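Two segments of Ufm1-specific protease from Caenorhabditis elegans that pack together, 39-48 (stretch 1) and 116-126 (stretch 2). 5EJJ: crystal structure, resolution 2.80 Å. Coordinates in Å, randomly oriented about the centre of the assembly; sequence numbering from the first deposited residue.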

# COMPACT_ATOMS: atom_id res chain seq x y z
N GLY A 39 17.05 2.97 7.52
CA GLY A 39 17.20 1.55 7.76
C GLY A 39 17.09 1.14 9.20
O GLY A 39 16.87 1.97 10.09
N ARG A 40 17.22 -0.17 9.42
CA ARG A 40 17.21 -0.74 10.74
C ARG A 40 18.65 -0.83 11.27
O ARG A 40 19.39 -1.77 10.96
CB ARG A 40 16.54 -2.11 10.70
CG ARG A 40 15.09 -2.07 10.22
CD ARG A 40 14.49 -3.48 10.01
NE ARG A 40 13.09 -3.38 9.62
CZ ARG A 40 12.50 -4.15 8.70
NH1 ARG A 40 13.20 -5.09 8.08
NH2 ARG A 40 11.21 -3.99 8.43
N LYS A 41 19.03 0.18 12.05
CA LYS A 41 20.42 0.40 12.48
C LYS A 41 21.04 -0.76 13.22
O LYS A 41 22.21 -1.02 13.05
CB LYS A 41 20.50 1.65 13.35
CG LYS A 41 21.91 2.17 13.57
CD LYS A 41 21.82 3.67 13.83
CE LYS A 41 22.91 4.20 14.74
NZ LYS A 41 22.39 5.42 15.46
N ALA A 42 20.28 -1.45 14.05
CA ALA A 42 20.87 -2.52 14.85
C ALA A 42 21.30 -3.66 13.95
O ALA A 42 22.43 -4.14 14.05
CB ALA A 42 19.90 -3.01 15.90
N ARG A 43 20.40 -4.08 13.06
CA ARG A 43 20.71 -5.22 12.20
C ARG A 43 21.35 -4.83 10.88
O ARG A 43 21.48 -5.66 9.98
CB ARG A 43 19.50 -6.15 11.99
CG ARG A 43 18.39 -5.58 11.18
CD ARG A 43 17.19 -6.50 11.31
NE ARG A 43 17.15 -7.55 10.29
CZ ARG A 43 16.01 -8.03 9.78
NH1 ARG A 43 14.85 -7.55 10.21
NH2 ARG A 43 16.03 -8.99 8.86
N LYS A 44 21.79 -3.58 10.80
CA LYS A 44 22.55 -3.07 9.67
C LYS A 44 21.91 -3.44 8.34
O LYS A 44 22.57 -4.00 7.46
CB LYS A 44 23.99 -3.55 9.74
CG LYS A 44 24.75 -2.88 10.85
CD LYS A 44 26.17 -3.39 10.94
CE LYS A 44 27.10 -2.35 11.53
NZ LYS A 44 26.96 -2.21 13.00
N GLN A 45 20.62 -3.10 8.23
CA GLN A 45 19.80 -3.44 7.07
C GLN A 45 19.13 -2.19 6.49
O GLN A 45 18.32 -1.58 7.15
CB GLN A 45 18.75 -4.47 7.47
CG GLN A 45 17.94 -4.97 6.32
CD GLN A 45 16.76 -5.76 6.77
OE1 GLN A 45 16.11 -5.41 7.75
NE2 GLN A 45 16.45 -6.83 6.06
N VAL A 46 19.47 -1.81 5.27
CA VAL A 46 18.91 -0.60 4.69
C VAL A 46 17.50 -0.88 4.19
O VAL A 46 17.29 -1.85 3.51
CB VAL A 46 19.77 -0.10 3.51
CG1 VAL A 46 19.09 1.01 2.77
CG2 VAL A 46 21.13 0.35 4.00
N ILE A 47 16.52 -0.04 4.51
CA ILE A 47 15.17 -0.32 4.05
C ILE A 47 14.70 0.64 2.96
O ILE A 47 13.99 0.24 2.05
CB ILE A 47 14.15 -0.33 5.21
CG1 ILE A 47 14.54 -1.36 6.25
CG2 ILE A 47 12.76 -0.66 4.72
CD1 ILE A 47 14.59 -2.73 5.73
N HIS A 48 15.09 1.91 3.06
CA HIS A 48 14.64 2.94 2.11
C HIS A 48 15.81 3.80 1.65
O HIS A 48 16.48 4.42 2.47
CB HIS A 48 13.64 3.90 2.75
CG HIS A 48 12.38 3.25 3.23
ND1 HIS A 48 11.45 2.71 2.37
CD2 HIS A 48 11.87 3.10 4.48
CE1 HIS A 48 10.44 2.22 3.07
NE2 HIS A 48 10.67 2.45 4.35
N MET A 116 31.38 -2.78 2.10
CA MET A 116 30.73 -3.34 3.27
C MET A 116 29.26 -3.70 3.05
O MET A 116 28.63 -4.31 3.92
CB MET A 116 30.96 -2.51 4.54
CG MET A 116 30.44 -1.09 4.54
SD MET A 116 30.45 -0.43 6.24
CE MET A 116 30.24 1.33 5.94
N PHE A 117 28.72 -3.39 1.88
CA PHE A 117 27.33 -3.74 1.59
C PHE A 117 27.13 -5.05 0.85
O PHE A 117 27.97 -5.44 0.05
CB PHE A 117 26.64 -2.61 0.84
CG PHE A 117 26.40 -1.42 1.70
CD1 PHE A 117 27.45 -0.56 1.99
CD2 PHE A 117 25.16 -1.20 2.27
CE1 PHE A 117 27.25 0.52 2.81
CE2 PHE A 117 24.96 -0.11 3.09
CZ PHE A 117 26.01 0.75 3.36
N ASN A 118 26.01 -5.72 1.14
CA ASN A 118 25.60 -6.94 0.46
C ASN A 118 24.23 -6.80 -0.14
O ASN A 118 23.32 -6.44 0.57
CB ASN A 118 25.52 -8.09 1.44
CG ASN A 118 26.86 -8.67 1.79
OD1 ASN A 118 27.77 -7.95 2.23
ND2 ASN A 118 27.00 -9.98 1.62
N ASN A 119 24.07 -7.11 -1.42
CA ASN A 119 22.74 -7.10 -2.04
C ASN A 119 21.79 -8.19 -1.52
O ASN A 119 22.18 -9.33 -1.32
CB ASN A 119 22.82 -7.21 -3.55
CG ASN A 119 21.45 -7.21 -4.18
OD1 ASN A 119 20.83 -6.16 -4.31
ND2 ASN A 119 20.95 -8.38 -4.52
N GLU A 120 20.53 -7.84 -1.33
CA GLU A 120 19.61 -8.78 -0.74
C GLU A 120 18.20 -8.36 -1.06
O GLU A 120 17.92 -7.17 -1.16
CB GLU A 120 19.82 -8.81 0.77
CG GLU A 120 18.57 -9.02 1.60
CD GLU A 120 18.91 -9.39 3.05
OE1 GLU A 120 19.72 -10.35 3.21
OE2 GLU A 120 18.39 -8.72 3.99
N HIS A 121 17.32 -9.32 -1.27
CA HIS A 121 15.96 -8.98 -1.64
C HIS A 121 15.19 -8.94 -0.33
O HIS A 121 14.70 -9.95 0.14
CB HIS A 121 15.41 -9.99 -2.66
CG HIS A 121 13.98 -9.75 -3.04
ND1 HIS A 121 13.49 -8.50 -3.38
CD2 HIS A 121 12.92 -10.60 -3.13
CE1 HIS A 121 12.20 -8.59 -3.66
NE2 HIS A 121 11.83 -9.85 -3.52
N VAL A 122 15.15 -7.75 0.27
CA VAL A 122 14.56 -7.54 1.59
C VAL A 122 13.06 -7.73 1.54
O VAL A 122 12.41 -7.19 0.63
CB VAL A 122 14.80 -6.10 2.05
CG1 VAL A 122 14.28 -5.91 3.48
CG2 VAL A 122 16.28 -5.74 1.92
N LEU A 123 12.54 -8.48 2.51
CA LEU A 123 11.13 -8.91 2.54
C LEU A 123 10.31 -8.24 3.64
O LEU A 123 10.87 -7.78 4.64
CB LEU A 123 11.06 -10.42 2.77
CG LEU A 123 11.79 -11.36 1.80
CD1 LEU A 123 11.74 -12.79 2.30
CD2 LEU A 123 11.21 -11.27 0.41
N MET A 124 8.99 -8.18 3.47
CA MET A 124 8.13 -7.68 4.54
C MET A 124 8.32 -8.56 5.74
O MET A 124 8.77 -9.69 5.62
CB MET A 124 6.67 -7.67 4.14
CG MET A 124 6.27 -6.37 3.54
SD MET A 124 4.68 -6.44 2.75
CE MET A 124 4.73 -8.12 2.12
N GLU A 125 7.94 -8.05 6.90
CA GLU A 125 8.22 -8.76 8.13
C GLU A 125 7.38 -8.09 9.19
O GLU A 125 7.24 -6.87 9.17
CB GLU A 125 9.69 -8.57 8.44
CG GLU A 125 10.28 -9.58 9.35
CD GLU A 125 11.78 -9.37 9.51
OE1 GLU A 125 12.52 -9.28 8.48
OE2 GLU A 125 12.22 -9.28 10.68
N GLY A 126 6.78 -8.87 10.08
CA GLY A 126 6.11 -8.33 11.25
C GLY A 126 4.62 -8.03 11.14
O GLY A 126 4.03 -7.99 10.06
O HOH W 1 9.16 -5.11 7.03

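The two segments meet in a small, side-chain-mediated contact, 317 Å² summed over both sides, in which a salt bridge and weak polar links accompany a few apolar touches and no backbone hydrogen bond crosses between them. In the first segment the hairpin is closed by its own backbone, Arg40 N to Gln45 O at 2.9 Å and Gln45 N to Arg40 O at 3.3 Å, which sets both side chains beside each other; Arg40 NH1 then donates to Gln45 OE1 at 2.9 Å. With its oxygen so engaged, Gln45 offers NE2 to Glu120 OE2 in a weak hydrogen bond of 3.4 Å. Glu125 carries the charged end of the contact. Arg43 NH1 forms a salt bridge with it, 3.2 Å to Glu125 OE2 and 3.4 Å to Glu125 OE1, both weak as hydrogen bonds. Arg40 NH1 lies 4.3 Å from Glu125 OE1, which sits well out of the guanidinium plane, so this pair adds charge attraction alone. Arg40 NH2 instead donates to water 1 at 2.7 Å, and that water donates weakly to Glu125 O at 3.4 Å, bridging the segments. Val122 points toward the hairpin, its CG1 3.9 Å from Ile47 CD1 and 3.5 Å from Gln45 NE2. Farther along, Val46 CG2 meets the edge of the Phe117 ring, 4.0 Å from Phe117 CE2.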